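Local structure of cyanuric acid amidohydrolase (Azorhizobium caulinodans, 4NQ3) at residues K40-G45 against M86-L91. The protein catalyses the hydrolytic opening of the s-triazine ring of cyanuric acid, giving carboxybiuret, which decarboxylates spontaneously to biuret. Sequence-based numbering, arbitrary orientation.
Sequences KTEGNG and MSPHFL. With BR8 (barbituric acid), chain C.
An antiparallel strand-end contact joins the two central strands of the four-stranded mixed sheet of the first repeat unit, at the edge of the barbituric acid pocket of this cyclic amide hydrolase. Residues 40-45 run off the end of strand 34-41 into the loop that carries Gly45 to the ligand, while 86-91 lead into strand 89-97. Lys40 N donates to His89 O at 2.9 Å, nearly along the carbonyl axis; the return bond from His89 N to Lys40 O is weak. The Lys40 and His89 side chains run side by side from the same face, with Lys40 CG 3.8 Å from His89 CE1. Bends at chi2 and chi3 then turn the lysine chain past Met86, here selenomethionine, whose SE lies 4.1 Å from Lys40 CE, to the pocket, where NZ is gripped by Gly80 O, Ser79 OG and Val332 O; the Ser79 bond is consistent with one of the three potential Ser-Lys dyads. Just beyond the strand, the Glu42 side chain crosses the Pro88 ring at about a right angle, CG to CG 3.7 Å, and its carboxylate forms a salt bridge with Arg298 of a second subunit. An alanine in place of His89 would remove the CE1 contact and the ND1 bond to Ser87 O, and would probably leave Lys40 and the extended approach to strand 89-97 less well fixed. In that bond, chi1 of 64° sets CG between backbone N and carbonyl carbon, and ND1 donates in the ring plane to Ser87 O at 2.7 Å.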
ATOM      1  N   LYS A  40     -14.636 -14.052  -6.207  1.00 29.22           N
ATOM      2  CA  LYS A  40     -13.634 -13.315  -5.452  1.00 18.80           C
ATOM      3  C   LYS A  40     -12.463 -13.146  -6.395  1.00 23.08           C
ATOM      4  O   LYS A  40     -11.927 -14.132  -6.881  1.00 30.15           O
ATOM      5  CB  LYS A  40     -13.219 -14.062  -4.193  1.00 20.15           C
ATOM      6  CG  LYS A  40     -14.295 -14.113  -3.147  1.00 25.07           C
ATOM      7  CD  LYS A  40     -14.749 -12.704  -2.812  1.00 29.04           C
ATOM      8  CE  LYS A  40     -13.602 -11.854  -2.242  1.00 29.80           C
ATOM      9  NZ  LYS A  40     -14.033 -10.433  -2.082  1.00 21.11           N
ATOM     10  N   THR A  41     -12.097 -11.908  -6.713  1.00 25.22           N
ATOM     11  CA  THR A  41     -10.982 -11.683  -7.637  1.00 22.24           C
ATOM     12  C   THR A  41      -9.814 -10.989  -6.921  1.00 24.17           C
ATOM     13  O   THR A  41     -10.021 -10.305  -5.931  1.00 27.78           O
ATOM     14  CB  THR A  41     -11.453 -10.883  -8.863  1.00 25.04           C
ATOM     15  OG1 THR A  41     -11.950  -9.603  -8.447  1.00 23.51           O
ATOM     16  CG2 THR A  41     -12.585 -11.625  -9.539  1.00 16.44           C
ATOM     17  N   GLU A  42      -8.601 -11.157  -7.443  1.00 27.22           N
ATOM     18  CA  GLU A  42      -7.351 -10.756  -6.762  1.00 27.38           C
ATOM     19  C   GLU A  42      -7.081  -9.267  -6.608  1.00 23.54           C
ATOM     20  O   GLU A  42      -6.000  -8.904  -6.150  1.00 31.88           O
ATOM     21  CB  GLU A  42      -6.140 -11.321  -7.508  1.00 29.79           C
ATOM     22  CG  GLU A  42      -6.002 -12.801  -7.439  1.00 40.96           C
ATOM     23  CD  GLU A  42      -5.541 -13.407  -8.755  1.00 48.55           C
ATOM     24  OE1 GLU A  42      -4.322 -13.759  -8.877  1.00 41.17           O
ATOM     25  OE2 GLU A  42      -6.419 -13.548  -9.651  1.00 55.49           O
ATOM     26  N   GLY A  43      -8.023  -8.414  -7.009  1.00 20.77           N
ATOM     27  CA  GLY A  43      -7.866  -6.968  -6.898  1.00 26.80           C
ATOM     28  C   GLY A  43      -7.795  -6.485  -5.455  1.00 26.75           C
ATOM     29  O   GLY A  43      -7.724  -7.301  -4.528  1.00 30.83           O
ATOM     30  N   ASN A  44      -7.784  -5.169  -5.241  1.00 23.80           N
ATOM     31  CA  ASN A  44      -7.732  -4.669  -3.867  1.00 23.56           C
ATOM     32  C   ASN A  44      -9.104  -4.508  -3.253  1.00 30.57           C
ATOM     33  O   ASN A  44      -9.222  -4.179  -2.065  1.00 44.12           O
ATOM     34  CB  ASN A  44      -6.945  -3.352  -3.773  1.00 24.44           C
ATOM     35  CG  ASN A  44      -7.549  -2.224  -4.577  1.00 31.60           C
ATOM     36  OD1 ASN A  44      -8.706  -2.268  -4.986  1.00 32.20           O
ATOM     37  ND2 ASN A  44      -6.757  -1.181  -4.791  1.00 31.19           N
ATOM     38  N   GLY A  45     -10.135  -4.756  -4.058  1.00 27.51           N
ATOM     39  CA  GLY A  45     -11.507  -4.671  -3.607  1.00 21.00           C
ATOM     40  C   GLY A  45     -11.998  -3.255  -3.347  1.00 23.54           C
ATOM     41  O   GLY A  45     -13.049  -3.072  -2.750  1.00 30.43           O
HETATM   42  N   MSE A  86      -7.164 -16.053   1.741  1.00 36.11           N
HETATM   43  CA  MSE A  86      -8.418 -16.240   1.016  1.00 32.63           C
HETATM   44  C   MSE A  86      -8.140 -16.566  -0.440  1.00 34.23           C
HETATM   45  O   MSE A  86      -7.311 -15.917  -1.063  1.00 40.06           O
HETATM   46  CB  MSE A  86      -9.296 -15.001   1.123  1.00 32.85           C
HETATM   47  CG  MSE A  86     -10.692 -15.225   0.611  1.00 33.44           C
HETATM   48 SE   MSE A  86     -11.764 -13.668   0.978  0.52 27.29          SE
HETATM   49  CE  MSE A  86     -10.427 -12.649   1.999  1.00 21.66           C
ATOM     50  N   SER A  87      -8.832 -17.576  -0.967  1.00 35.35           N
ATOM     51  CA  SER A  87      -8.522 -18.162  -2.273  1.00 29.35           C
ATOM     52  C   SER A  87      -9.479 -17.733  -3.403  1.00 29.03           C
ATOM     53  O   SER A  87     -10.683 -17.988  -3.349  1.00 30.45           O
ATOM     54  CB  SER A  87      -8.526 -19.682  -2.129  1.00 24.46           C
ATOM     55  OG  SER A  87      -8.318 -20.329  -3.359  1.00 21.60           O
ATOM     56  N   PRO A  88      -8.937 -17.100  -4.451  1.00 27.07           N
ATOM     57  CA  PRO A  88      -9.759 -16.631  -5.572  1.00 26.39           C
ATOM     58  C   PRO A  88     -10.548 -17.733  -6.267  1.00 27.84           C
ATOM     59  O   PRO A  88      -9.981 -18.768  -6.644  1.00 35.00           O
ATOM     60  CB  PRO A  88      -8.726 -16.025  -6.525  1.00 27.56           C
ATOM     61  CG  PRO A  88      -7.586 -15.661  -5.644  1.00 20.63           C
ATOM     62  CD  PRO A  88      -7.531 -16.708  -4.597  1.00 20.93           C
ATOM     63  N   HIS A  89     -11.842 -17.488  -6.456  1.00 26.31           N
ATOM     64  CA  HIS A  89     -12.743 -18.467  -7.078  1.00 28.96           C
ATOM     65  C   HIS A  89     -14.034 -17.871  -7.631  1.00 27.50           C
ATOM     66  O   HIS A  89     -14.373 -16.722  -7.340  1.00 29.45           O
ATOM     67  CB  HIS A  89     -13.103 -19.537  -6.065  1.00 25.78           C
ATOM     68  CG  HIS A  89     -13.872 -19.005  -4.905  1.00 23.41           C
ATOM     69  ND1 HIS A  89     -13.268 -18.309  -3.882  1.00 23.32           N
ATOM     70  CD2 HIS A  89     -15.191 -19.042  -4.612  1.00 18.35           C
ATOM     71  CE1 HIS A  89     -14.181 -17.950  -2.995  1.00 21.10           C
ATOM     72  NE2 HIS A  89     -15.358 -18.386  -3.414  1.00 22.29           N
ATOM     73  N   PHE A  90     -14.728 -18.661  -8.446  1.00 25.03           N
ATOM     74  CA  PHE A  90     -16.082 -18.346  -8.910  1.00 23.61           C
ATOM     75  C   PHE A  90     -17.116 -19.243  -8.214  1.00 23.55           C
ATOM     76  O   PHE A  90     -16.855 -20.403  -7.935  1.00 27.28           O
ATOM     77  CB  PHE A  90     -16.208 -18.527 -10.425  1.00 21.59           C
ATOM     78  CG  PHE A  90     -15.389 -17.568 -11.216  1.00 26.75           C
ATOM     79  CD1 PHE A  90     -15.252 -16.253 -10.807  1.00 32.49           C
ATOM     80  CD2 PHE A  90     -14.737 -17.983 -12.370  1.00 34.08           C
ATOM     81  CE1 PHE A  90     -14.469 -15.359 -11.542  1.00 39.89           C
ATOM     82  CE2 PHE A  90     -13.956 -17.099 -13.119  1.00 40.44           C
ATOM     83  CZ  PHE A  90     -13.820 -15.788 -12.708  1.00 42.04           C
ATOM     84  N   LEU A  91     -18.287 -18.695  -7.947  1.00 25.88           N
ATOM     85  CA  LEU A  91     -19.431 -19.439  -7.464  1.00 16.33           C
ATOM     86  C   LEU A  91     -20.535 -19.388  -8.516  1.00 21.12           C
ATOM     87  O   LEU A  91     -21.178 -18.343  -8.679  1.00 20.48           O
ATOM     88  CB  LEU A  91     -19.928 -18.816  -6.185  1.00 16.48           C
ATOM     89  CG  LEU A  91     -20.543 -19.787  -5.226  1.00 22.64           C
ATOM     90  CD1 LEU A  91     -19.620 -20.978  -5.128  1.00 20.21           C
ATOM     91  CD2 LEU A  91     -20.682 -19.067  -3.906  1.00 26.90           C
TER
HETATM   92  N1  BR8 C 401     -16.226  -4.314  -3.419  1.00 21.67           N
HETATM   93  C2  BR8 C 401     -15.334  -5.302  -3.655  1.00 23.39           C
HETATM   94  O2  BR8 C 401     -14.831  -5.367  -4.760  1.00 22.38           O
HETATM   95  N3  BR8 C 401     -15.004  -6.190  -2.671  1.00 31.64           N
HETATM   96  C4  BR8 C 401     -15.573  -6.113  -1.374  1.00 29.46           C
HETATM   97  O4  BR8 C 401     -15.247  -6.925  -0.513  1.00 35.02           O
HETATM   98  C5  BR8 C 401     -16.625  -5.070  -0.990  1.00 22.87           C
HETATM   99  C6  BR8 C 401     -16.863  -4.164  -2.189  1.00 18.61           C
HETATM  100  O8  BR8 C 401     -17.645  -3.246  -2.087  1.00 24.37           O